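Local coordinates for 3-oxoacyl-(acyl-carrier protein) synthase II (PDB 1J3N) that probably catalyses the condensation of an acyl group with malonyl-acyl-carrier protein in fatty acid elongation, working as a homodimer, at residues 296-301 with 327-332; 358-363 with 376-381; 67-72 with 109-114; 72-77 with 229-234. All blocks are in the same frame, centred on the assembly; numbering follows the deposited sequence.

Contact 1 (296-301 with 327-332)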
loop_
_atom_site.group_PDB
_atom_site.type_symbol
_atom_site.label_atom_id
_atom_site.label_comp_id
_atom_site.label_asym_id
_atom_site.label_seq_id
_atom_site.Cartn_x
_atom_site.Cartn_y
_atom_site.Cartn_z
ATOM N N GLY A 296 9.433 -24.016 -16.032
ATOM C CA GLY A 296 9.492 -24.082 -17.482
ATOM C C GLY A 296 9.096 -22.788 -18.173
ATOM O O GLY A 296 9.328 -22.626 -19.372
ATOM N N TYR A 297 8.500 -21.865 -17.424
ATOM C CA TYR A 297 8.081 -20.577 -17.977
ATOM C C TYR A 297 8.268 -19.405 -17.012
ATOM O O TYR A 297 8.066 -19.548 -15.808
ATOM C CB TYR A 297 6.603 -20.628 -18.389
ATOM C CG TYR A 297 6.063 -19.301 -18.876
ATOM C CD1 TYR A 297 6.689 -18.618 -19.919
ATOM C CD2 TYR A 297 4.910 -18.735 -18.314
ATOM C CE1 TYR A 297 6.188 -17.415 -20.398
ATOM C CE2 TYR A 297 4.398 -17.520 -18.790
ATOM C CZ TYR A 297 5.046 -16.872 -19.835
ATOM O OH TYR A 297 4.547 -15.696 -20.355
ATOM N N ILE A 298 8.657 -18.253 -17.559
ATOM C CA ILE A 298 8.833 -17.040 -16.774
ATOM C C ILE A 298 8.179 -15.871 -17.480
ATOM O O ILE A 298 8.601 -15.490 -18.575
ATOM C CB ILE A 298 10.314 -16.658 -16.572
ATOM C CG1 ILE A 298 11.059 -17.754 -15.805
ATOM C CG2 ILE A 298 10.399 -15.349 -15.801
ATOM C CD1 ILE A 298 12.511 -17.396 -15.487
ATOM N N ASN A 299 7.136 -15.310 -16.879
ATOM C CA ASN A 299 6.504 -14.148 -17.486
ATOM C C ASN A 299 7.365 -13.005 -16.998
ATOM O O ASN A 299 7.231 -12.551 -15.865
ATOM C CB ASN A 299 5.058 -13.965 -17.016
ATOM C CG ASN A 299 4.377 -12.796 -17.704
ATOM O OD1 ASN A 299 4.541 -11.639 -17.308
ATOM N ND2 ASN A 299 3.630 -13.090 -18.760
ATOM N N ALA A 300 8.277 -12.571 -17.861
ATOM C CA ALA A 300 9.209 -11.510 -17.530
ATOM C C ALA A 300 8.566 -10.162 -17.278
ATOM O O ALA A 300 7.421 -9.915 -17.649
ATOM C CB ALA A 300 10.241 -11.376 -18.633
ATOM N N HIS A 301 9.338 -9.295 -16.634
ATOM C CA HIS A 301 8.918 -7.940 -16.352
ATOM C C HIS A 301 9.116 -7.210 -17.680
ATOM O O HIS A 301 8.246 -6.456 -18.129
ATOM C CB HIS A 301 9.808 -7.339 -15.264
ATOM C CG HIS A 301 9.450 -5.931 -14.908
ATOM N ND1 HIS A 301 8.172 -5.555 -14.562
ATOM C CD2 HIS A 301 10.203 -4.807 -14.852
ATOM C CE1 HIS A 301 8.150 -4.258 -14.311
ATOM N NE2 HIS A 301 9.371 -3.780 -14.480
ATOM N N LEU A 327 14.587 -22.618 -20.467
ATOM C CA LEU A 327 13.403 -21.863 -20.074
ATOM C C LEU A 327 12.743 -21.197 -21.264
ATOM O O LEU A 327 13.350 -21.041 -22.317
ATOM C CB LEU A 327 13.778 -20.754 -19.086
ATOM C CG LEU A 327 14.201 -21.021 -17.646
ATOM C CD1 LEU A 327 14.807 -19.747 -17.078
ATOM C CD2 LEU A 327 13.007 -21.472 -16.822
ATOM N N MET A 328 11.490 -20.810 -21.080
ATOM C CA MET A 328 10.750 -20.082 -22.099
ATOM C C MET A 328 10.385 -18.800 -21.376
ATOM O O MET A 328 9.841 -18.844 -20.271
ATOM C CB MET A 328 9.477 -20.821 -22.522
ATOM C CG MET A 328 9.716 -21.995 -23.453
ATOM S SD MET A 328 8.169 -22.706 -24.039
ATOM C CE MET A 328 7.680 -23.647 -22.569
ATOM N N VAL A 329 10.702 -17.663 -21.981
ATOM C CA VAL A 329 10.415 -16.382 -21.360
ATOM C C VAL A 329 9.675 -15.494 -22.349
ATOM O O VAL A 329 10.070 -15.388 -23.510
ATOM C CB VAL A 329 11.733 -15.667 -20.929
ATOM C CG1 VAL A 329 11.418 -14.442 -20.079
ATOM C CG2 VAL A 329 12.631 -16.631 -20.159
ATOM N N SER A 330 8.585 -14.876 -21.908
ATOM C CA SER A 330 7.860 -13.977 -22.801
ATOM C C SER A 330 7.361 -12.767 -22.023
ATOM O O SER A 330 7.087 -12.848 -20.823
ATOM C CB SER A 330 6.693 -14.700 -23.499
ATOM O OG SER A 330 5.532 -14.766 -22.694
ATOM N N SER A 331 7.274 -11.635 -22.708
ATOM C CA SER A 331 6.814 -10.415 -22.074
ATOM C C SER A 331 5.461 -9.992 -22.605
ATOM O O SER A 331 5.310 -9.695 -23.793
ATOM C CB SER A 331 7.816 -9.281 -22.294
ATOM O OG SER A 331 7.313 -8.063 -21.771
ATOM N N THR A 332 4.482 -9.964 -21.707
ATOM C CA THR A 332 3.128 -9.557 -22.048
ATOM C C THR A 332 3.181 -8.090 -22.493
ATOM O O THR A 332 2.448 -7.668 -23.393
ATOM C CB THR A 332 2.200 -9.669 -20.814
ATOM O OG1 THR A 332 2.222 -11.015 -20.321
ATOM C CG2 THR A 332 0.762 -9.279 -21.174
HETATM O O HOH W 1 5.045 -9.599 -18.902
#
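Tyr297 OH donates a hydrogen bond to Ser330 OG at 2.7 Å, with the serine oxygen at the ring's edge and in its plane. Ser330 OG stands between its own backbone N and carbonyl carbon (chi1 83°), where it meets the phenol and is also hydrogen-bonded to Pro361 O. The main chains run parallel, their strand axes 4.9 Å apart and only 15° from alignment. Ile298 N donates to Met328 O over 3.0 Å. On either side of it along the strands, Met328 N binds Gly296 O and Ala300 N binds Ser330 O; the bond from Ser330 N to Ile298 O is weak. Water 1 donates to Ala300 O at 2.7 Å and accepts from Thr332 N at 2.9 Å, a water bridge continuing the link past the Ala300 to Ser330 bond. Packing follows on the Ile298 and Val329 face: the Ile298 CD1 methyl touches Leu327 CD1 at 3.7 Å, and Val329 CG1 meets Ala300 CB at 3.6 Å. Ile298 and Leu327 both also lean on Ile316 of helix 306-324, which connects the two strands. Strand, helix and adjacent parallel strand make this a beta-alpha-beta crossover, in the C-terminal half of the thiolase-type fold.

Contact 2 (358-363 with 376-381)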
loop_
_atom_site.group_PDB
_atom_site.type_symbol
_atom_site.label_atom_id
_atom_site.label_comp_id
_atom_site.label_asym_id
_atom_site.label_seq_id
_atom_site.Cartn_x
_atom_site.Cartn_y
_atom_site.Cartn_z
ATOM N N GLY A 358 -2.045 -24.557 -21.478
ATOM C CA GLY A 358 -0.940 -25.287 -22.067
ATOM C C GLY A 358 -0.351 -24.630 -23.302
ATOM O O GLY A 358 0.159 -25.314 -24.193
ATOM N N VAL A 359 -0.433 -23.305 -23.368
ATOM C CA VAL A 359 0.124 -22.551 -24.486
ATOM C C VAL A 359 0.832 -21.350 -23.872
ATOM O O VAL A 359 0.307 -20.709 -22.955
ATOM C CB VAL A 359 -0.963 -22.037 -25.467
ATOM C CG1 VAL A 359 -0.305 -21.221 -26.575
ATOM C CG2 VAL A 359 -1.738 -23.207 -26.074
ATOM N N ILE A 360 2.031 -21.061 -24.367
ATOM C CA ILE A 360 2.818 -19.949 -23.859
ATOM C C ILE A 360 2.638 -18.726 -24.738
ATOM O O ILE A 360 2.829 -18.792 -25.957
ATOM C CB ILE A 360 4.318 -20.303 -23.816
ATOM C CG1 ILE A 360 4.518 -21.670 -23.148
ATOM C CG2 ILE A 360 5.080 -19.235 -23.061
ATOM C CD1 ILE A 360 3.980 -21.765 -21.737
ATOM N N PRO A 361 2.271 -17.586 -24.130
ATOM C CA PRO A 361 2.071 -16.346 -24.887
ATOM C C PRO A 361 3.403 -15.857 -25.444
ATOM O O PRO A 361 4.444 -16.041 -24.819
ATOM C CB PRO A 361 1.464 -15.406 -23.848
ATOM C CG PRO A 361 2.075 -15.879 -22.574
ATOM C CD PRO A 361 1.982 -17.380 -22.700
ATOM N N PRO A 362 3.382 -15.220 -26.627
ATOM C CA PRO A 362 4.587 -14.706 -27.290
ATOM C C PRO A 362 5.047 -13.314 -26.877
ATOM O O PRO A 362 4.318 -12.554 -26.235
ATOM C CB PRO A 362 4.178 -14.706 -28.749
ATOM C CG PRO A 362 2.774 -14.159 -28.634
ATOM C CD PRO A 362 2.194 -14.976 -27.471
ATOM N N THR A 363 6.272 -12.995 -27.273
ATOM C CA THR A 363 6.841 -11.682 -27.036
ATOM C C THR A 363 6.867 -11.154 -28.458
ATOM O O THR A 363 7.744 -11.529 -29.242
ATOM C CB THR A 363 8.294 -11.750 -26.513
ATOM O OG1 THR A 363 8.334 -12.458 -25.269
ATOM C CG2 THR A 363 8.844 -10.351 -26.295
ATOM N N ASP A 376 15.252 -18.000 -24.622
ATOM C CA ASP A 376 14.158 -18.261 -25.545
ATOM C C ASP A 376 13.005 -17.323 -25.179
ATOM O O ASP A 376 12.294 -17.569 -24.209
ATOM C CB ASP A 376 13.705 -19.721 -25.421
ATOM C CG ASP A 376 12.656 -20.093 -26.445
ATOM O OD1 ASP A 376 12.053 -19.181 -27.046
ATOM O OD2 ASP A 376 12.423 -21.301 -26.644
ATOM N N PHE A 377 12.822 -16.263 -25.967
ATOM C CA PHE A 377 11.770 -15.282 -25.704
ATOM C C PHE A 377 10.421 -15.525 -26.386
ATOM O O PHE A 377 9.575 -14.627 -26.443
ATOM C CB PHE A 377 12.288 -13.881 -26.033
ATOM C CG PHE A 377 13.423 -13.442 -25.152
ATOM C CD1 PHE A 377 13.248 -13.341 -23.769
ATOM C CD2 PHE A 377 14.675 -13.159 -25.692
ATOM C CE1 PHE A 377 14.306 -12.967 -22.937
ATOM C CE2 PHE A 377 15.743 -12.783 -24.868
ATOM C CZ PHE A 377 15.557 -12.688 -23.487
ATOM N N VAL A 378 10.224 -16.737 -26.899
ATOM C CA VAL A 378 8.968 -17.130 -27.535
ATOM C C VAL A 378 8.391 -16.103 -28.526
ATOM O O VAL A 378 7.387 -15.438 -28.249
ATOM C CB VAL A 378 7.912 -17.445 -26.438
ATOM C CG1 VAL A 378 6.706 -18.126 -27.040
ATOM C CG2 VAL A 378 8.542 -18.326 -25.357
ATOM N N PRO A 379 9.020 -15.963 -29.704
ATOM C CA PRO A 379 8.527 -15.007 -30.701
ATOM C C PRO A 379 7.125 -15.350 -31.209
ATOM O O PRO A 379 6.415 -14.489 -31.736
ATOM C CB PRO A 379 9.589 -15.075 -31.798
ATOM C CG PRO A 379 10.144 -16.463 -31.657
ATOM C CD PRO A 379 10.258 -16.613 -30.165
ATOM N N GLU A 380 6.736 -16.611 -31.038
ATOM C CA GLU A 380 5.425 -17.103 -31.456
ATOM C C GLU A 380 4.819 -18.005 -30.376
ATOM O O GLU A 380 5.541 -18.712 -29.677
ATOM C CB GLU A 380 5.548 -17.890 -32.765
ATOM C CG GLU A 380 5.429 -17.050 -34.026
ATOM C CD GLU A 380 4.014 -16.535 -34.255
ATOM O OE1 GLU A 380 3.519 -15.738 -33.429
ATOM O OE2 GLU A 380 3.392 -16.934 -35.266
ATOM N N PRO A 381 3.480 -17.981 -30.224
ATOM C CA PRO A 381 2.791 -18.805 -29.225
ATOM C C PRO A 381 3.247 -20.251 -29.344
ATOM O O PRO A 381 3.406 -20.760 -30.453
ATOM C CB PRO A 381 1.321 -18.637 -29.596
ATOM C CG PRO A 381 1.275 -17.240 -30.119
ATOM C CD PRO A 381 2.512 -17.183 -30.995
HETATM O O HOH W 2 8.036 -11.668 -32.332
#
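Pro362 and Pro381 set their rings against each other at a slant, Pro362 CD lying 3.6 Å from Pro381 CG and Pro362 CG nearly as close to the same atom. The flank of Pro362 also meets main chain, its CB coming within 3.3 Å of Val378 O. That carbonyl is turned to the next residue as well: Thr363 N donates to Val378 O over 2.9 Å with an N-H...O angle of 156°. Thr363 makes a second bond with its side chain. OG1, beside the backbone N and anti to the carbonyl carbon (chi1 -61°), donates to Phe377 O at 2.8 Å. Thr363 thus donates to two consecutive carbonyls, those of Phe377 and Val378. A valine in place of Thr363 would probably leave Phe377 O without this donor and Ser331 N, which binds the same hydroxyl, without its acceptor. Val378 points its CG1 branch at Pro361 O and its CG2 branch at Ile360 CG2, the latter a looser contact of 4.3 Å. Val378 has a positive phi (46°), and its N closes an Asx turn on Asp376 OD1 at 3.1 Å; the other oxygen, OD2, forms a salt bridge with Arg382. At the far end Ile360 O receives a CA-H...O contact from Pro381 CA. Ile360 continues in antiparallel pairing with strand 382-383 and its side chain touches Tyr297 and Met328, while Val359 rests on Leu27 of helix 19-28 and Phe377 stacks on Phe220.

Contact 3 (67-72 with 109-114)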
loop_
_atom_site.group_PDB
_atom_site.type_symbol
_atom_site.label_atom_id
_atom_site.label_comp_id
_atom_site.label_asym_id
_atom_site.label_seq_id
_atom_site.Cartn_x
_atom_site.Cartn_y
_atom_site.Cartn_z
ATOM N N ARG A 67 -18.616 9.998 -9.449
ATOM C CA ARG A 67 -17.887 10.159 -8.198
ATOM C C ARG A 67 -16.824 9.079 -8.051
ATOM O O ARG A 67 -16.275 8.868 -6.970
ATOM C CB ARG A 67 -18.857 10.141 -7.019
ATOM C CG ARG A 67 -19.760 11.370 -7.026
ATOM C CD ARG A 67 -20.806 11.360 -5.938
ATOM N NE ARG A 67 -21.661 12.541 -6.046
ATOM C CZ ARG A 67 -22.719 12.780 -5.278
ATOM N NH1 ARG A 67 -23.064 11.918 -4.330
ATOM N NH2 ARG A 67 -23.438 13.884 -5.464
ATOM N N LEU A 68 -16.528 8.415 -9.164
ATOM C CA LEU A 68 -15.533 7.352 -9.201
ATOM C C LEU A 68 -14.437 7.688 -10.188
ATOM O O LEU A 68 -14.709 7.940 -11.362
ATOM C CB LEU A 68 -16.164 6.025 -9.625
ATOM C CG LEU A 68 -17.114 5.323 -8.662
ATOM C CD1 LEU A 68 -17.534 3.987 -9.251
ATOM C CD2 LEU A 68 -16.420 5.112 -7.340
ATOM N N ASP A 69 -13.199 7.696 -9.713
ATOM C CA ASP A 69 -12.072 7.987 -10.581
ATOM C C ASP A 69 -11.890 6.785 -11.495
ATOM O O ASP A 69 -12.265 5.667 -11.144
ATOM C CB ASP A 69 -10.804 8.217 -9.751
ATOM C CG ASP A 69 -9.607 8.583 -10.602
ATOM O OD1 ASP A 69 -9.033 7.675 -11.254
ATOM O OD2 ASP A 69 -9.243 9.781 -10.626
ATOM N N ARG A 70 -11.317 7.016 -12.672
ATOM C CA ARG A 70 -11.089 5.938 -13.622
ATOM C C ARG A 70 -10.375 4.719 -13.007
ATOM O O ARG A 70 -10.691 3.582 -13.356
ATOM C CB ARG A 70 -10.288 6.470 -14.820
ATOM C CG ARG A 70 -10.254 5.547 -16.024
ATOM C CD ARG A 70 -9.436 6.154 -17.164
ATOM N NE ARG A 70 -10.136 7.223 -17.875
ATOM C CZ ARG A 70 -11.023 7.027 -18.849
ATOM N NH1 ARG A 70 -11.330 5.796 -19.240
ATOM N NH2 ARG A 70 -11.598 8.064 -19.440
ATOM N N PHE A 71 -9.427 4.921 -12.093
ATOM C CA PHE A 71 -8.735 3.747 -11.546
ATOM C C PHE A 71 -9.647 2.880 -10.694
ATOM O O PHE A 71 -9.486 1.656 -10.641
ATOM C CB PHE A 71 -7.460 4.136 -10.776
ATOM C CG PHE A 71 -7.673 4.498 -9.325
ATOM C CD1 PHE A 71 -8.158 5.750 -8.962
ATOM C CD2 PHE A 71 -7.332 3.595 -8.318
ATOM C CE1 PHE A 71 -8.296 6.102 -7.622
ATOM C CE2 PHE A 71 -7.466 3.933 -6.972
ATOM C CZ PHE A 71 -7.949 5.194 -6.622
ATOM N N VAL A 72 -10.610 3.510 -10.035
ATOM C CA VAL A 72 -11.559 2.764 -9.224
ATOM C C VAL A 72 -12.581 2.135 -10.181
ATOM O O VAL A 72 -13.059 1.027 -9.951
ATOM C CB VAL A 72 -12.262 3.682 -8.192
ATOM C CG1 VAL A 72 -13.474 2.978 -7.596
ATOM C CG2 VAL A 72 -11.273 4.048 -7.064
ATOM N N MET A 109 -5.199 9.723 -10.763
ATOM C CA MET A 109 -4.457 10.669 -11.588
ATOM C C MET A 109 -5.343 11.741 -12.253
ATOM O O MET A 109 -5.009 12.924 -12.228
ATOM C CB MET A 109 -3.676 9.899 -12.657
ATOM C CG MET A 109 -2.581 10.697 -13.356
ATOM S SD MET A 109 -1.286 11.277 -12.235
ATOM C CE MET A 109 -1.262 13.014 -12.675
ATOM N N GLU A 110 -6.464 11.339 -12.852
ATOM C CA GLU A 110 -7.344 12.315 -13.496
ATOM C C GLU A 110 -7.924 13.280 -12.468
ATOM O O GLU A 110 -8.026 14.485 -12.717
ATOM C CB GLU A 110 -8.494 11.626 -14.239
ATOM C CG GLU A 110 -8.082 10.743 -15.408
ATOM C CD GLU A 110 -9.268 10.342 -16.284
ATOM O OE1 GLU A 110 -10.398 10.185 -15.764
ATOM O OE2 GLU A 110 -9.066 10.174 -17.498
ATOM N N THR A 111 -8.296 12.745 -11.308
ATOM C CA THR A 111 -8.863 13.554 -10.236
ATOM C C THR A 111 -7.841 14.567 -9.742
ATOM O O THR A 111 -8.177 15.716 -9.439
ATOM C CB THR A 111 -9.331 12.662 -9.056
ATOM O OG1 THR A 111 -10.420 11.839 -9.487
ATOM C CG2 THR A 111 -9.787 13.521 -7.877
ATOM N N TRP A 112 -6.584 14.145 -9.667
ATOM C CA TRP A 112 -5.524 15.036 -9.222
ATOM C C TRP A 112 -5.408 16.244 -10.151
ATOM O O TRP A 112 -5.235 17.372 -9.691
ATOM C CB TRP A 112 -4.182 14.296 -9.169
ATOM C CG TRP A 112 -3.845 13.712 -7.817
ATOM C CD1 TRP A 112 -3.790 12.387 -7.478
ATOM C CD2 TRP A 112 -3.443 14.441 -6.648
ATOM N NE1 TRP A 112 -3.372 12.247 -6.171
ATOM C CE2 TRP A 112 -3.153 13.492 -5.640
ATOM C CE3 TRP A 112 -3.301 15.803 -6.357
ATOM C CZ2 TRP A 112 -2.721 13.865 -4.357
ATOM C CZ3 TRP A 112 -2.872 16.177 -5.079
ATOM C CH2 TRP A 112 -2.588 15.207 -4.098
ATOM N N GLU A 113 -5.503 16.010 -11.458
ATOM C CA GLU A 113 -5.400 17.108 -12.423
ATOM C C GLU A 113 -6.621 18.013 -12.375
ATOM O O GLU A 113 -6.495 19.236 -12.419
ATOM C CB GLU A 113 -5.236 16.565 -13.845
ATOM C CG GLU A 113 -3.947 15.780 -14.064
ATOM C CD GLU A 113 -3.694 15.472 -15.528
ATOM O OE1 GLU A 113 -2.702 14.773 -15.829
ATOM O OE2 GLU A 113 -4.484 15.932 -16.379
ATOM N N ALA A 114 -7.802 17.410 -12.277
ATOM C CA ALA A 114 -9.046 18.170 -12.234
ATOM C C ALA A 114 -9.146 19.057 -10.993
ATOM O O ALA A 114 -9.418 20.249 -11.099
ATOM C CB ALA A 114 -10.241 17.219 -12.295
HETATM O O HOH W 3 -11.667 9.701 -13.438
HETATM O O HOH W 4 -12.434 9.972 -17.445
#
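Asp69 and Thr111 mark the nearest backbone approach, CA to CA 6.4 Å, where the residue just before helix 70-86 faces the first turn of helix 109-122. Asp69 is the N-cap of its own helix: OD1 accepts a hydrogen bond from Phe71 N at 2.9 Å, on the anti lone pair and with an almost straight N-H...O angle of 171°. The other oxygen reaches over to the second helix. CG stands anti to the backbone N (chi1 -178°), on the side of Thr111, and Asp69 OD2 accepts from Thr111 OG1 on its anti lone pair at 2.6 Å, while Thr111 N meets Asp69 OD2 at 3.2 Å nearly in line with its C-O bond. Next to this, Arg70 and Glu110 form a salt bridge. Arg70 NE donates to Glu110 OE2 over 3.2 Å; the acceptor lies close to the guanidinium plane but is reached from above the carboxylate plane, the two planes being 89° apart. Two waters supplement it at Glu110 OE1: water 3 donates to Glu110 OE1 at 2.7 Å and accepts from Arg70 N, and water 4 is held more weakly by Arg70 NH2. Arg70 NH1 turns instead to Tyr74 OH. On the dimer side, Trp112 stacks on Trp112 of the second subunit. The chemistry implies that the buried Asp69 carboxylate, gripped by three donors and set at the start of two helices, is probably stabilised as an anion, and its rotation is probably restrained, since OD1 is held by Phe71 N and OD2 by Thr111.

Contact 4 (72-77 with 229-234)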
loop_
_atom_site.group_PDB
_atom_site.type_symbol
_atom_site.label_atom_id
_atom_site.label_comp_id
_atom_site.label_asym_id
_atom_site.label_seq_id
_atom_site.Cartn_x
_atom_site.Cartn_y
_atom_site.Cartn_z
ATOM N N VAL A 72 -10.610 3.510 -10.035
ATOM C CA VAL A 72 -11.559 2.764 -9.224
ATOM C C VAL A 72 -12.581 2.135 -10.181
ATOM O O VAL A 72 -13.059 1.027 -9.951
ATOM C CB VAL A 72 -12.262 3.682 -8.192
ATOM C CG1 VAL A 72 -13.474 2.978 -7.596
ATOM C CG2 VAL A 72 -11.273 4.048 -7.064
ATOM N N GLN A 73 -12.899 2.837 -11.270
ATOM C CA GLN A 73 -13.837 2.301 -12.245
ATOM C C GLN A 73 -13.290 1.000 -12.846
ATOM O O GLN A 73 -14.017 0.031 -13.020
ATOM C CB GLN A 73 -14.105 3.326 -13.350
ATOM C CG GLN A 73 -15.092 4.410 -12.945
ATOM C CD GLN A 73 -15.419 5.347 -14.087
ATOM O OE1 GLN A 73 -15.617 4.913 -15.224
ATOM N NE2 GLN A 73 -15.491 6.642 -13.790
ATOM N N TYR A 74 -12.001 0.979 -13.154
ATOM C CA TYR A 74 -11.392 -0.218 -13.716
ATOM C C TYR A 74 -11.373 -1.353 -12.698
ATOM O O TYR A 74 -11.664 -2.503 -13.030
ATOM C CB TYR A 74 -9.965 0.071 -14.183
ATOM C CG TYR A 74 -9.864 0.993 -15.380
ATOM C CD1 TYR A 74 -11.004 1.405 -16.075
ATOM C CD2 TYR A 74 -8.621 1.438 -15.831
ATOM C CE1 TYR A 74 -10.909 2.233 -17.189
ATOM C CE2 TYR A 74 -8.517 2.267 -16.948
ATOM C CZ TYR A 74 -9.665 2.658 -17.620
ATOM O OH TYR A 74 -9.568 3.469 -18.735
ATOM N N ALA A 75 -11.038 -1.042 -11.454
ATOM C CA ALA A 75 -10.995 -2.084 -10.423
ATOM C C ALA A 75 -12.357 -2.749 -10.200
ATOM O O ALA A 75 -12.440 -3.968 -10.039
ATOM C CB ALA A 75 -10.492 -1.507 -9.126
ATOM N N LEU A 76 -13.421 -1.948 -10.175
ATOM C CA LEU A 76 -14.767 -2.484 -9.968
ATOM C C LEU A 76 -15.177 -3.364 -11.145
ATOM O O LEU A 76 -15.797 -4.415 -10.965
ATOM C CB LEU A 76 -15.770 -1.336 -9.769
ATOM C CG LEU A 76 -15.647 -0.614 -8.421
ATOM C CD1 LEU A 76 -16.512 0.634 -8.381
ATOM C CD2 LEU A 76 -16.060 -1.576 -7.320
ATOM N N ILE A 77 -14.809 -2.945 -12.351
ATOM C CA ILE A 77 -15.132 -3.707 -13.549
ATOM C C ILE A 77 -14.378 -5.040 -13.547
ATOM O O ILE A 77 -14.961 -6.090 -13.831
ATOM C CB ILE A 77 -14.774 -2.910 -14.825
ATOM C CG1 ILE A 77 -15.697 -1.695 -14.949
ATOM C CG2 ILE A 77 -14.878 -3.814 -16.059
ATOM C CD1 ILE A 77 -15.292 -0.727 -16.062
ATOM N N MET A 229 3.211 3.333 -21.852
ATOM C CA MET A 229 2.284 3.295 -20.730
ATOM C C MET A 229 0.967 2.686 -21.165
ATOM O O MET A 229 0.427 3.038 -22.211
ATOM C CB MET A 229 2.025 4.691 -20.166
ATOM C CG MET A 229 1.293 4.645 -18.819
ATOM S SD MET A 229 0.552 6.219 -18.342
ATOM C CE MET A 229 1.941 7.027 -17.539
ATOM N N GLY A 230 0.466 1.766 -20.349
ATOM C CA GLY A 230 -0.796 1.115 -20.630
ATOM C C GLY A 230 -1.716 1.396 -19.463
ATOM O O GLY A 230 -1.310 2.008 -18.481
ATOM N N GLU A 231 -2.963 0.974 -19.568
ATOM C CA GLU A 231 -3.911 1.195 -18.494
ATOM C C GLU A 231 -4.739 -0.068 -18.389
ATOM O O GLU A 231 -4.711 -0.917 -19.288
ATOM C CB GLU A 231 -4.822 2.388 -18.804
ATOM C CG GLU A 231 -5.908 2.089 -19.819
ATOM C CD GLU A 231 -6.732 3.311 -20.173
ATOM O OE1 GLU A 231 -6.899 4.190 -19.298
ATOM O OE2 GLU A 231 -7.226 3.386 -21.321
ATOM N N GLY A 232 -5.471 -0.193 -17.296
ATOM C CA GLY A 232 -6.305 -1.360 -17.115
ATOM C C GLY A 232 -6.291 -1.852 -15.688
ATOM O O GLY A 232 -5.856 -1.147 -14.769
ATOM N N ALA A 233 -6.760 -3.076 -15.499
ATOM C CA ALA A 233 -6.807 -3.661 -14.170
ATOM C C ALA A 233 -6.860 -5.172 -14.239
ATOM O O ALA A 233 -7.353 -5.756 -15.204
ATOM C CB ALA A 233 -8.026 -3.144 -13.411
ATOM N N GLY A 234 -6.351 -5.799 -13.190
ATOM C CA GLY A 234 -6.368 -7.241 -13.121
ATOM C C GLY A 234 -6.787 -7.600 -11.716
ATOM O O GLY A 234 -6.128 -7.197 -10.753
#
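Tyr74 and Ala233 bring helix 70-86 onto strand 232-240 of the central mixed sheet in the N-terminal half of the thiolase-type fold. The local axes approach to 7.3 Å at an angle of 39°, and the helix and strand come close enough for CA atoms of Tyr74 and Ala233 to lie 5.8 Å apart. The apolar contact is compact: Ala233 CB touches Tyr74 CB at 3.8 Å and Tyr74 O at 3.7 Å, and Thr188 of strand 182-189 borders the same group. Tyr74 CG stands anti to the carbonyl carbon (chi1 -68°), and the ring beyond it passes Gly232, CD2 lying 3.8 Å from Gly232 N. Gly232 has backbone angles at which a CB would jam against the preceding carbonyl oxygen, which explains a glycine there. The polar contact is at the ring's outer end. Tyr74 OH makes a weak hydrogen bond to Glu231 OE1 at 2.8 Å; the side chains cross at about a right angle, with the ring and carboxylate planes 83° apart. Both ends have stronger partners: Arg70 NH1 binds Tyr74 OH, whereas Glu231 OE2 forms a salt bridge with Arg38 and accepts from Val52 N. A phenylalanine in place of Tyr74 would probably leave Arg70 NH1 and Glu231 OE1 without their phenol partner. The strand itself is bound in the sheet through Gly232 to Glu189 and Ala233 to Leu12. Glu231 OE1 sits in the plane of the tyrosine ring at its edge, 3.4 Å from Tyr74 CE2.

Overall arrangement
From the N terminus, contact 3 opens first, at 67-72, and closes at 109-114 over a loop that includes strand 98-103. Contact 4 starts at Val72, which it shares with contact 3, and closes only at 229-234, so the two cross; together they tie helix 70-86 to helix 109-122 beside the dimer interface and to the central sheet. In the C-terminal half, contact 1 closes a short loop around helix 306-324, and contact 2 follows in series, closing the twelve-residue loop without helix or strand that leads from strand 359-360 toward strand 382-383; the two are bonded through Asp376 and Thr363. Contacts 1 and 3 lie on opposite sides of the chain's centre, about 33 Å between centres.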